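Two-component system sensor histidine kinase (Bacteroides thetaiotaomicron, PDB 3OTT) probably senses saccharides outside the cell through its propeller and Y_Y_Y region and signals inward by histidine phosphorylation and control of transcription. Local coordinates at residues E289-W293 with P682-D686; I234-A238 with I280-I284; V23-F27 with W36-N40; L309-P313 with T595-F599. One frame throughout, in Å; residues are numbered along the deposited sequence.

In the fold
Interactions 1, 2 and 3 belong to one neighbourhood of the first propeller. Interactions 2 and 3 touch where Trp282 and Asn283 lie against 23-27, and Trp293 of interaction 1 packs on Phe27 of interaction 3. Interaction 3 is a buried backbone ladder within one blade, while interaction 2, partly buried, joins the innermost strands of two blades with no backbone-to-backbone hydrogen bond, by side chains that meet each other and the facing backbone. Interaction 1 is buried as well, but there a hydrogen-bonded Glu-Ser-Asn group and an aromatic pair tie the blade to the Y_Y_Y region. Interaction 4 stands apart at the surface of the second propeller; it has a cation-pi contact and apolar touches.

Interaction 1. Residues E289-W293 with P682-D686; sequences EHNIW and PYSLD
Ser684 OG is gripped by two side chains of 289-293. It gives its proton to Glu289 OE1 at 2.6 Å and accepts from Asn291 ND2 at 2.8 Å, the second bond being fairly straight (158° at the hydrogen) and lying in the plane of the Asn291 amide. The serine reaches Glu289 OE1 from above the carboxylate plane, 77° out of it. A weak bond of 3.4 Å from Asn291 ND2 to Glu289 OE1 closes the triangle. Ser684 has its OG beside its own backbone N (chi1 -54°), and the type I turn from Pro682 to Leu685 presents this side chain to the propeller loop.

Next to this hydrogen-bonded trio, the outer edge of the Trp293 six-membered ring points at the face of Tyr683 in a T-shaped stack, with centroids 5.3 Å apart. The nearest atoms are Trp293 CH2 and Tyr683 CD1, at 3.6 Å. Asn291 ND2 also packs against Tyr683 CB, bridging the two halves of the contact.

Asp287 OD2 accepts from both Asn291 ND2 and Trp293 NE1, while Tyr683 OH bonds to Tyr46 O and Ile35 N. Glu289 also touches the bound hexatantalum dodecabromide and makes a long, weak ion pair with Arg634. With an alanine in place of Glu289, the Ser684 hydroxyl would probably lose its acceptor and, held by Asn291 alone, be freer to turn.

A turn of the Y_Y_Y region thus docks on a propeller blade, at the loop before strand 292-296 and the start of that strand, the junction of beta-propeller and beta-sandwich in this sensor domain.

Interaction 2. Residues I234-A238 with I280-I284; sequences IKSLA and IIWNI
A chi1 of 47° sets Ser236 OG between its own backbone N and carbonyl carbon, and so turns the hydroxyl to Ile281 across the blade boundary. There it gives its proton to Ile281 O at 2.9 Å, coming from above the carbonyl plane rather than along a lone pair. It is the only hydrogen bond between the two segments. Replacing Ser236 by an alanine would probably cost Ile281 O this donor and open a small gap beside Ile284 CG1.

Further along, Ile284 CG2 lies anti to its backbone N and presses on Ala238 CB at 3.5 Å, a tight carbon contact. At the other end Lys235 runs alongside Trp282, pointing the same way, with Lys235 CD 3.7 Å from Trp282 CZ3. Its NZ bonds to Ser233 OG, and the indole NE1 goes to Asp297 OD1.

The strands run nearly parallel, 17° apart, with axes 5.4 Å from each other. Each carries a classic beta bulge, Lys235 and Ser236 facing Gly248, Trp282 and Asn283 facing Gly295. These are the innermost strands of two successive blades, side by side with no backbone-to-backbone hydrogen bond between them, packed by side chains as neighbouring blades are around a beta-propeller's axis.

Interaction 3. Residues V23-F27 with W36-N40; sequences VVSCF and WIGSN
Backbone hydrogen bonds carry most of the contact between 23-27 and 36-40. Ser25 N reaches Gly38 O at 2.9 Å (164°), and Gly38 N reaches Cys26 O at 3.0 Å (161°). At the open end Asn40 N makes a weaker, bent bond to Val23 O. CA-H...O contacts accompany these bonds; the closest runs from Ser39 CA to Val23 O at 3.0 Å.

One side chain joins the ladder. Asn40 folds back with CG between its backbone N and carbonyl carbon (chi1 56°), so that OD1 accepts from Val23 N at 3.0 Å, with the donor above the carbonyl plane. The same OD1 also takes the N-H of Ser22, giving it two backbone donors.

Apolar contacts gather on the side of the sheet that bears Val24, Phe27 and Ile37. Val24 CG2 meets Ile37 CG2 at 3.7 Å, and Phe27 CD2 lies more loosely against Ile37 CG1, at 4.3 Å. Ile300 of the neighbouring blade packs on all three. On the other side Cys26 SG lies over Gly38, where a CB would come within 2.8 Å of the sulfur and clash.

Val24 with Ser39 and Phe27 with Ile37 are antiparallel non-hydrogen-bonded pairs. They belong to the beta hairpin of strands 24-29 and 35-39, the two innermost strands of a four-stranded propeller blade, within a two component regulator propeller repeat.

Interaction 4. Residues L309-P313 with T595-F599; sequences LQFIP and TNKRF
Lys597 NZ sits over the centre of the Phe311 ring, 3.5 Å from its centroid and 10° off the ring normal, a well-centred cation-pi contact. The ammonium is nearly equidistant from the ring carbons, with Phe311 CG the nearest. Beside it, Leu309 CD2 approaches Phe599 CZ to 3.3 Å, the two side chains coming from opposite directions. The same methyl lies 3.6 Å from Thr595 OG1, and Thr595 CG2 packs on Leu309 CB at 3.8 Å. Phe311 CE1 reaches the edge of the Phe599 ring near its plane, at a looser 4.4 Å from Phe599 CE1. No hydrogen bond crosses between the segments.

Torsions bring these groups together. Phe311 CG lies opposite the backbone N (chi1 -169°), which carries the ring toward the loop, and the lysine chain bends at chi2 and again at chi4 to lay its ammonium on that ring. Leu309 and Phe311, two residues apart in the chain, both point their side chains toward the loop.

Behind the first shell, Arg598 folds over its own loop. Its NH1 makes weak bonds to Thr595 O and Lys597 O, and Asn596 O lies over one face of the guanidinium. Phe599 O accepts from Ser574 OG, tying the loop to the preceding blade. Strand 310-313 is itself held by backbone pairing of Gln310 and Ile312 with Ile621 and Phe619 of strand 618-623.

The loop 595-599 leads into strand 601-605, the innermost of its blade. Strand 310-313 is the outermost strand of that same blade, whose other three strands come from the far end of the propeller's sequence, the Velcro closure characteristic of beta-propellers.

Interaction 1. Residues E289-W293 with P682-D686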
loop_
_atom_site.group_PDB
_atom_site.type_symbol
_atom_site.label_atom_id
_atom_site.label_comp_id
_atom_site.label_asym_id
_atom_site.label_seq_id
_atom_site.Cartn_x
_atom_site.Cartn_y
_atom_site.Cartn_z
ATOM N N GLU B 289 -16.075 -6.126 8.832
ATOM C CA GLU B 289 -16.275 -5.318 10.030
ATOM C C GLU B 289 -15.919 -6.108 11.278
ATOM O O GLU B 289 -16.245 -5.659 12.383
ATOM C CB GLU B 289 -17.720 -4.897 10.140
ATOM C CG GLU B 289 -18.074 -3.711 9.313
ATOM C CD GLU B 289 -19.609 -3.422 9.291
ATOM O OE1 GLU B 289 -20.450 -4.360 9.452
ATOM O OE2 GLU B 289 -19.961 -2.240 9.105
ATOM N N HIS B 290 -15.332 -7.296 11.084
ATOM C CA HIS B 290 -14.917 -8.194 12.131
ATOM C C HIS B 290 -16.087 -8.860 12.870
ATOM O O HIS B 290 -15.879 -9.468 13.946
ATOM C CB HIS B 290 -14.027 -7.465 13.178
ATOM C CG HIS B 290 -12.939 -6.631 12.571
ATOM N ND1 HIS B 290 -11.914 -7.179 11.826
ATOM C CD2 HIS B 290 -12.722 -5.290 12.587
ATOM C CE1 HIS B 290 -11.114 -6.218 11.399
ATOM N NE2 HIS B 290 -11.578 -5.063 11.850
ATOM N N ASN B 291 -17.305 -8.736 12.359
ATOM C CA ASN B 291 -18.386 -9.568 12.927
ATOM C C ASN B 291 -18.010 -11.015 12.604
ATOM O O ASN B 291 -17.458 -11.271 11.535
ATOM C CB ASN B 291 -19.745 -9.244 12.293
ATOM C CG ASN B 291 -20.120 -7.786 12.433
ATOM O OD1 ASN B 291 -20.040 -7.224 13.517
ATOM N ND2 ASN B 291 -20.479 -7.159 11.330
ATOM N N ILE B 292 -18.322 -11.942 13.500
ATOM C CA ILE B 292 -18.101 -13.383 13.314
ATOM C C ILE B 292 -19.425 -14.059 12.956
ATOM O O ILE B 292 -20.369 -14.021 13.736
ATOM C CB ILE B 292 -17.697 -13.969 14.650
ATOM C CG1 ILE B 292 -16.410 -13.291 15.166
ATOM C CG2 ILE B 292 -17.577 -15.468 14.596
ATOM C CD1 ILE B 292 -15.249 -13.216 14.135
ATOM N N TRP B 293 -19.441 -14.746 11.825
ATOM C CA TRP B 293 -20.582 -15.459 11.320
ATOM C C TRP B 293 -20.298 -16.935 11.585
ATOM O O TRP B 293 -19.265 -17.431 11.162
ATOM C CB TRP B 293 -20.735 -15.200 9.768
ATOM C CG TRP B 293 -20.997 -13.739 9.474
ATOM C CD1 TRP B 293 -20.089 -12.714 9.445
ATOM C CD2 TRP B 293 -22.291 -13.133 9.294
ATOM N NE1 TRP B 293 -20.725 -11.519 9.235
ATOM C CE2 TRP B 293 -22.082 -11.750 9.141
ATOM C CE3 TRP B 293 -23.596 -13.642 9.226
ATOM C CZ2 TRP B 293 -23.137 -10.862 8.874
ATOM C CZ3 TRP B 293 -24.656 -12.768 9.009
ATOM C CH2 TRP B 293 -24.422 -11.393 8.813
ATOM N N PRO B 682 -26.916 -3.299 7.956
ATOM C CA PRO B 682 -26.636 -2.998 9.357
ATOM C C PRO B 682 -26.199 -4.254 10.212
ATOM O O PRO B 682 -26.588 -4.419 11.361
ATOM C CB PRO B 682 -27.959 -2.418 9.837
ATOM C CG PRO B 682 -29.012 -3.204 9.053
ATOM C CD PRO B 682 -28.361 -3.469 7.688
ATOM N N TYR B 683 -25.335 -5.091 9.662
ATOM C CA TYR B 683 -24.774 -6.215 10.407
ATOM C C TYR B 683 -24.266 -5.865 11.803
ATOM O O TYR B 683 -24.509 -6.615 12.756
ATOM C CB TYR B 683 -23.638 -6.848 9.614
ATOM C CG TYR B 683 -24.054 -7.239 8.214
ATOM C CD1 TYR B 683 -25.246 -7.942 7.974
ATOM C CD2 TYR B 683 -23.280 -6.864 7.122
ATOM C CE1 TYR B 683 -25.654 -8.265 6.672
ATOM C CE2 TYR B 683 -23.666 -7.167 5.828
ATOM C CZ TYR B 683 -24.855 -7.896 5.608
ATOM O OH TYR B 683 -25.186 -8.217 4.299
ATOM N N SER B 684 -23.542 -4.754 11.934
ATOM C CA SER B 684 -22.885 -4.453 13.193
ATOM C C SER B 684 -23.741 -3.722 14.230
ATOM O O SER B 684 -23.226 -3.330 15.264
ATOM C CB SER B 684 -21.593 -3.692 12.930
ATOM O OG SER B 684 -20.767 -4.416 12.016
ATOM N N LEU B 685 -25.042 -3.596 14.005
ATOM C CA LEU B 685 -25.849 -2.627 14.763
ATOM C C LEU B 685 -26.769 -3.282 15.776
ATOM O O LEU B 685 -27.457 -4.227 15.456
ATOM C CB LEU B 685 -26.712 -1.815 13.787
ATOM C CG LEU B 685 -26.020 -0.804 12.872
ATOM C CD1 LEU B 685 -27.018 0.112 12.112
ATOM C CD2 LEU B 685 -25.108 0.020 13.748
ATOM N N ASP B 686 -26.791 -2.794 17.008
ATOM C CA ASP B 686 -27.872 -3.189 17.905
ATOM C C ASP B 686 -29.184 -2.626 17.326
ATOM O O ASP B 686 -30.016 -3.390 16.818
ATOM C CB ASP B 686 -27.565 -2.733 19.347
ATOM C CG ASP B 686 -26.448 -3.601 20.018
ATOM O OD1 ASP B 686 -26.018 -4.634 19.418
ATOM O OD2 ASP B 686 -26.008 -3.263 21.139
#

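Interaction 2. Residues I234-A238 with I280-I284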
loop_
_atom_site.group_PDB
_atom_site.type_symbol
_atom_site.label_atom_id
_atom_site.label_comp_id
_atom_site.label_asym_id
_atom_site.label_seq_id
_atom_site.Cartn_x
_atom_site.Cartn_y
_atom_site.Cartn_z
ATOM N N ILE B 234 -12.260 -30.776 14.913
ATOM C CA ILE B 234 -12.265 -29.418 14.520
ATOM C C ILE B 234 -12.718 -29.348 13.078
ATOM O O ILE B 234 -12.081 -29.940 12.198
ATOM C CB ILE B 234 -10.894 -28.821 14.624
ATOM C CG1 ILE B 234 -10.367 -28.945 16.051
ATOM C CG2 ILE B 234 -10.916 -27.324 14.195
ATOM C CD1 ILE B 234 -10.832 -27.924 16.911
ATOM N N LYS B 235 -13.806 -28.625 12.832
ATOM C CA LYS B 235 -14.395 -28.500 11.482
ATOM C C LYS B 235 -14.088 -27.176 10.794
ATOM O O LYS B 235 -14.148 -27.069 9.568
ATOM C CB LYS B 235 -15.914 -28.649 11.566
ATOM C CG LYS B 235 -16.344 -29.850 12.353
ATOM C CD LYS B 235 -17.771 -30.287 12.023
ATOM C CE LYS B 235 -17.992 -31.803 12.288
ATOM N NZ LYS B 235 -16.895 -32.744 11.746
ATOM N N SER B 236 -13.812 -26.137 11.562
ATOM C CA SER B 236 -13.634 -24.824 10.944
ATOM C C SER B 236 -12.798 -23.930 11.828
ATOM O O SER B 236 -12.773 -24.109 13.027
ATOM C CB SER B 236 -15.017 -24.174 10.733
ATOM O OG SER B 236 -15.791 -24.300 11.945
ATOM N N LEU B 237 -12.152 -22.933 11.245
ATOM C CA LEU B 237 -11.176 -22.107 11.996
ATOM C C LEU B 237 -11.298 -20.729 11.398
ATOM O O LEU B 237 -11.464 -20.625 10.191
ATOM C CB LEU B 237 -9.735 -22.608 11.810
ATOM C CG LEU B 237 -9.357 -24.044 12.254
ATOM C CD1 LEU B 237 -8.017 -24.610 11.679
ATOM C CD2 LEU B 237 -9.306 -24.148 13.829
ATOM N N ALA B 238 -11.209 -19.703 12.250
ATOM C CA ALA B 238 -11.076 -18.289 11.879
ATOM C C ALA B 238 -10.378 -17.563 13.034
ATOM O O ALA B 238 -10.362 -18.053 14.190
ATOM C CB ALA B 238 -12.502 -17.630 11.677
ATOM N N ILE B 280 -22.985 -27.834 16.210
ATOM C CA ILE B 280 -22.147 -28.277 15.153
ATOM C C ILE B 280 -21.782 -27.130 14.251
ATOM O O ILE B 280 -22.635 -26.669 13.473
ATOM C CB ILE B 280 -22.715 -29.441 14.331
ATOM C CG1 ILE B 280 -22.846 -30.715 15.194
ATOM C CG2 ILE B 280 -21.756 -29.723 13.139
ATOM C CD1 ILE B 280 -24.019 -31.658 14.809
ATOM N N ILE B 281 -20.510 -26.704 14.286
ATOM C CA ILE B 281 -20.103 -25.500 13.543
ATOM C C ILE B 281 -19.291 -25.800 12.272
ATOM O O ILE B 281 -18.069 -26.016 12.347
ATOM C CB ILE B 281 -19.330 -24.522 14.465
ATOM C CG1 ILE B 281 -20.224 -24.053 15.621
ATOM C CG2 ILE B 281 -18.882 -23.269 13.704
ATOM C CD1 ILE B 281 -19.444 -23.562 16.841
ATOM N N TRP B 282 -19.963 -25.778 11.118
ATOM C CA TRP B 282 -19.378 -26.081 9.789
ATOM C C TRP B 282 -18.431 -25.037 9.257
ATOM O O TRP B 282 -17.516 -25.400 8.560
ATOM C CB TRP B 282 -20.441 -26.329 8.702
ATOM C CG TRP B 282 -21.329 -27.508 9.004
ATOM C CD1 TRP B 282 -22.659 -27.472 9.390
ATOM C CD2 TRP B 282 -20.939 -28.883 9.056
ATOM N NE1 TRP B 282 -23.106 -28.734 9.607
ATOM C CE2 TRP B 282 -22.076 -29.620 9.414
ATOM C CE3 TRP B 282 -19.734 -29.565 8.794
ATOM C CZ2 TRP B 282 -22.071 -31.012 9.522
ATOM C CZ3 TRP B 282 -19.723 -30.989 8.919
ATOM C CH2 TRP B 282 -20.890 -31.678 9.273
ATOM N N ASN B 283 -18.655 -23.754 9.565
ATOM C CA ASN B 283 -17.849 -22.653 9.027
ATOM C C ASN B 283 -17.921 -21.430 9.910
ATOM O O ASN B 283 -18.969 -21.140 10.510
ATOM C CB ASN B 283 -18.278 -22.291 7.559
ATOM C CG ASN B 283 -17.221 -21.463 6.821
ATOM O OD1 ASN B 283 -17.343 -20.205 6.707
ATOM N ND2 ASN B 283 -16.163 -22.136 6.335
ATOM N N ILE B 284 -16.801 -20.712 10.006
ATOM C CA ILE B 284 -16.727 -19.490 10.755
ATOM C C ILE B 284 -16.129 -18.503 9.805
ATOM O O ILE B 284 -15.080 -18.745 9.167
ATOM C CB ILE B 284 -15.783 -19.612 12.037
ATOM C CG1 ILE B 284 -16.201 -20.769 12.970
ATOM C CG2 ILE B 284 -15.714 -18.306 12.834
ATOM C CD1 ILE B 284 -15.178 -20.991 14.167
#

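Interaction 3. Residues V23-F27 with W36-N40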
loop_
_atom_site.group_PDB
_atom_site.type_symbol
_atom_site.label_atom_id
_atom_site.label_comp_id
_atom_site.label_asym_id
_atom_site.label_seq_id
_atom_site.Cartn_x
_atom_site.Cartn_y
_atom_site.Cartn_z
ATOM N N VAL B 23 -28.876 -26.114 7.211
ATOM C CA VAL B 23 -27.412 -26.274 7.292
ATOM C C VAL B 23 -26.612 -25.232 6.488
ATOM O O VAL B 23 -26.720 -25.155 5.260
ATOM C CB VAL B 23 -26.937 -27.729 6.882
ATOM C CG1 VAL B 23 -25.477 -27.892 7.124
ATOM C CG2 VAL B 23 -27.666 -28.814 7.683
ATOM N N VAL B 24 -25.753 -24.464 7.167
ATOM C CA VAL B 24 -24.944 -23.463 6.482
ATOM C C VAL B 24 -23.512 -23.926 6.392
ATOM O O VAL B 24 -22.896 -24.247 7.408
ATOM C CB VAL B 24 -25.062 -22.113 7.184
ATOM C CG1 VAL B 24 -24.003 -21.111 6.718
ATOM C CG2 VAL B 24 -26.430 -21.564 6.996
ATOM N N SER B 25 -22.923 -23.923 5.215
ATOM C CA SER B 25 -21.600 -24.501 5.141
ATOM C C SER B 25 -20.486 -23.490 4.835
ATOM O O SER B 25 -19.333 -23.877 4.890
ATOM C CB SER B 25 -21.607 -25.552 4.048
ATOM O OG SER B 25 -21.942 -24.841 2.854
ATOM N N CYS B 26 -20.845 -22.261 4.401
ATOM C CA CYS B 26 -19.894 -21.216 4.083
ATOM C C CYS B 26 -20.560 -19.854 3.912
ATOM O O CYS B 26 -21.778 -19.772 3.724
ATOM C CB CYS B 26 -19.140 -21.525 2.802
ATOM S SG CYS B 26 -20.194 -21.855 1.423
ATOM N N PHE B 27 -19.723 -18.815 3.924
ATOM C CA PHE B 27 -20.147 -17.417 3.802
ATOM C C PHE B 27 -19.170 -16.772 2.873
ATOM O O PHE B 27 -17.982 -17.113 2.908
ATOM C CB PHE B 27 -20.065 -16.619 5.111
ATOM C CG PHE B 27 -20.895 -17.160 6.219
ATOM C CD1 PHE B 27 -20.387 -18.135 7.073
ATOM C CD2 PHE B 27 -22.190 -16.714 6.412
ATOM C CE1 PHE B 27 -21.142 -18.628 8.119
ATOM C CE2 PHE B 27 -22.956 -17.243 7.430
ATOM C CZ PHE B 27 -22.453 -18.168 8.294
ATOM N N TRP B 36 -23.337 -13.454 1.522
ATOM C CA TRP B 36 -23.875 -14.592 0.807
ATOM C C TRP B 36 -23.631 -15.852 1.627
ATOM O O TRP B 36 -22.569 -15.990 2.257
ATOM C CB TRP B 36 -23.179 -14.736 -0.561
ATOM C CG TRP B 36 -23.388 -13.511 -1.431
ATOM C CD1 TRP B 36 -22.616 -12.354 -1.436
ATOM C CD2 TRP B 36 -24.398 -13.307 -2.405
ATOM N NE1 TRP B 36 -23.099 -11.468 -2.335
ATOM C CE2 TRP B 36 -24.190 -12.027 -2.961
ATOM C CE3 TRP B 36 -25.451 -14.089 -2.894
ATOM C CZ2 TRP B 36 -25.022 -11.499 -3.944
ATOM C CZ3 TRP B 36 -26.276 -13.566 -3.880
ATOM C CH2 TRP B 36 -26.066 -12.274 -4.377
ATOM N N ILE B 37 -24.577 -16.805 1.554
ATOM C CA ILE B 37 -24.650 -17.967 2.432
ATOM C C ILE B 37 -24.830 -19.236 1.590
ATOM O O ILE B 37 -25.788 -19.346 0.844
ATOM C CB ILE B 37 -25.888 -17.796 3.439
ATOM C CG1 ILE B 37 -25.823 -16.466 4.196
ATOM C CG2 ILE B 37 -26.069 -18.983 4.395
ATOM C CD1 ILE B 37 -27.221 -15.996 4.853
ATOM N N GLY B 38 -23.917 -20.189 1.683
ATOM C CA GLY B 38 -24.143 -21.479 1.059
ATOM C C GLY B 38 -24.867 -22.386 2.050
ATOM O O GLY B 38 -24.484 -22.491 3.215
ATOM N N SER B 39 -25.942 -23.020 1.633
ATOM C CA SER B 39 -26.699 -23.835 2.551
ATOM C C SER B 39 -26.894 -25.223 1.929
ATOM O O SER B 39 -26.525 -25.415 0.755
ATOM C CB SER B 39 -28.072 -23.221 2.771
ATOM O OG SER B 39 -28.881 -23.478 1.614
ATOM N N ASN B 40 -27.525 -26.143 2.676
ATOM C CA ASN B 40 -27.771 -27.508 2.182
ATOM C C ASN B 40 -28.707 -27.571 0.979
ATOM O O ASN B 40 -28.832 -28.619 0.373
ATOM C CB ASN B 40 -28.282 -28.459 3.315
ATOM C CG ASN B 40 -29.577 -27.948 4.051
ATOM O OD1 ASN B 40 -29.713 -26.767 4.427
ATOM N ND2 ASN B 40 -30.505 -28.878 4.295
#

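Interaction 4. Residues L309-P313 with T595-F599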
loop_
_atom_site.group_PDB
_atom_site.type_symbol
_atom_site.label_atom_id
_atom_site.label_comp_id
_atom_site.label_asym_id
_atom_site.label_seq_id
_atom_site.Cartn_x
_atom_site.Cartn_y
_atom_site.Cartn_z
ATOM N N LEU B 309 -13.615 1.342 20.033
ATOM C CA LEU B 309 -13.462 2.629 19.385
ATOM C C LEU B 309 -13.301 2.388 17.912
ATOM O O LEU B 309 -12.479 1.564 17.535
ATOM C CB LEU B 309 -12.206 3.312 19.928
ATOM C CG LEU B 309 -11.792 4.646 19.303
ATOM C CD1 LEU B 309 -12.676 5.813 19.790
ATOM C CD2 LEU B 309 -10.310 4.914 19.582
ATOM N N GLN B 310 -14.041 3.111 17.069
ATOM C CA GLN B 310 -13.844 2.994 15.635
ATOM C C GLN B 310 -12.490 3.623 15.226
ATOM O O GLN B 310 -12.312 4.817 15.331
ATOM C CB GLN B 310 -15.024 3.662 14.920
ATOM C CG GLN B 310 -14.931 3.794 13.403
ATOM C CD GLN B 310 -15.205 2.511 12.636
ATOM O OE1 GLN B 310 -15.858 1.580 13.127
ATOM N NE2 GLN B 310 -14.736 2.472 11.388
ATOM N N PHE B 311 -11.542 2.812 14.762
ATOM C CA PHE B 311 -10.225 3.316 14.298
ATOM C C PHE B 311 -10.107 3.214 12.790
ATOM O O PHE B 311 -10.356 2.183 12.209
ATOM C CB PHE B 311 -9.051 2.573 14.977
ATOM C CG PHE B 311 -7.697 3.219 14.749
ATOM C CD1 PHE B 311 -7.323 4.366 15.444
ATOM C CD2 PHE B 311 -6.799 2.680 13.844
ATOM C CE1 PHE B 311 -6.050 4.958 15.239
ATOM C CE2 PHE B 311 -5.554 3.268 13.621
ATOM C CZ PHE B 311 -5.172 4.388 14.311
ATOM N N ILE B 312 -9.722 4.302 12.161
ATOM C CA ILE B 312 -9.592 4.391 10.731
ATOM C C ILE B 312 -8.091 4.493 10.438
ATOM O O ILE B 312 -7.459 5.427 10.928
ATOM C CB ILE B 312 -10.316 5.658 10.254
ATOM C CG1 ILE B 312 -11.795 5.576 10.675
ATOM C CG2 ILE B 312 -10.087 5.863 8.802
ATOM C CD1 ILE B 312 -12.829 5.708 9.594
ATOM N N PRO B 313 -7.507 3.511 9.707
ATOM C CA PRO B 313 -6.090 3.581 9.318
ATOM C C PRO B 313 -5.971 4.516 8.146
ATOM O O PRO B 313 -6.962 4.675 7.406
ATOM C CB PRO B 313 -5.741 2.132 8.897
ATOM C CG PRO B 313 -7.000 1.534 8.520
ATOM C CD PRO B 313 -8.081 2.180 9.408
ATOM N N THR B 595 -9.645 2.070 24.893
ATOM C CA THR B 595 -8.676 1.314 24.089
ATOM C C THR B 595 -7.233 1.615 24.494
ATOM O O THR B 595 -6.978 2.591 25.161
ATOM C CB THR B 595 -8.810 1.632 22.572
ATOM O OG1 THR B 595 -8.899 3.056 22.381
ATOM C CG2 THR B 595 -10.013 0.858 21.922
ATOM N N ASN B 596 -6.286 0.795 24.055
ATOM C CA ASN B 596 -4.888 0.993 24.427
ATOM C C ASN B 596 -4.122 2.011 23.568
ATOM O O ASN B 596 -3.017 2.421 23.945
ATOM C CB ASN B 596 -4.166 -0.345 24.477
ATOM C CG ASN B 596 -4.818 -1.328 25.472
ATOM O OD1 ASN B 596 -5.258 -0.946 26.586
ATOM N ND2 ASN B 596 -4.860 -2.609 25.082
ATOM N N LYS B 597 -4.712 2.430 22.440
ATOM C CA LYS B 597 -4.098 3.459 21.584
ATOM C C LYS B 597 -3.992 4.790 22.307
ATOM O O LYS B 597 -4.845 5.111 23.158
ATOM C CB LYS B 597 -4.887 3.670 20.295
ATOM C CG LYS B 597 -4.956 2.444 19.436
ATOM C CD LYS B 597 -3.767 2.324 18.501
ATOM C CE LYS B 597 -4.141 1.402 17.340
ATOM N NZ LYS B 597 -5.595 1.558 17.031
ATOM N N ARG B 598 -2.950 5.553 21.981
ATOM C CA ARG B 598 -2.702 6.826 22.632
ATOM C C ARG B 598 -2.722 7.946 21.572
ATOM O O ARG B 598 -2.177 7.816 20.464
ATOM C CB ARG B 598 -1.407 6.778 23.419
ATOM C CG ARG B 598 -1.384 5.630 24.523
ATOM C CD ARG B 598 -2.441 5.858 25.608
ATOM N NE ARG B 598 -2.370 4.866 26.678
ATOM C CZ ARG B 598 -3.374 4.067 27.030
ATOM N NH1 ARG B 598 -4.539 4.103 26.401
ATOM N NH2 ARG B 598 -3.210 3.221 28.016
ATOM N N PHE B 599 -3.412 9.013 21.881
ATOM C CA PHE B 599 -3.789 9.931 20.858
ATOM C C PHE B 599 -3.055 11.191 21.065
ATOM O O PHE B 599 -3.084 11.709 22.144
ATOM C CB PHE B 599 -5.305 10.118 20.864
ATOM C CG PHE B 599 -6.064 8.810 20.622
ATOM C CD1 PHE B 599 -5.951 8.134 19.388
ATOM C CD2 PHE B 599 -6.825 8.253 21.615
ATOM C CE1 PHE B 599 -6.623 6.947 19.152
ATOM C CE2 PHE B 599 -7.504 7.038 21.401
ATOM C CZ PHE B 599 -7.401 6.387 20.186
#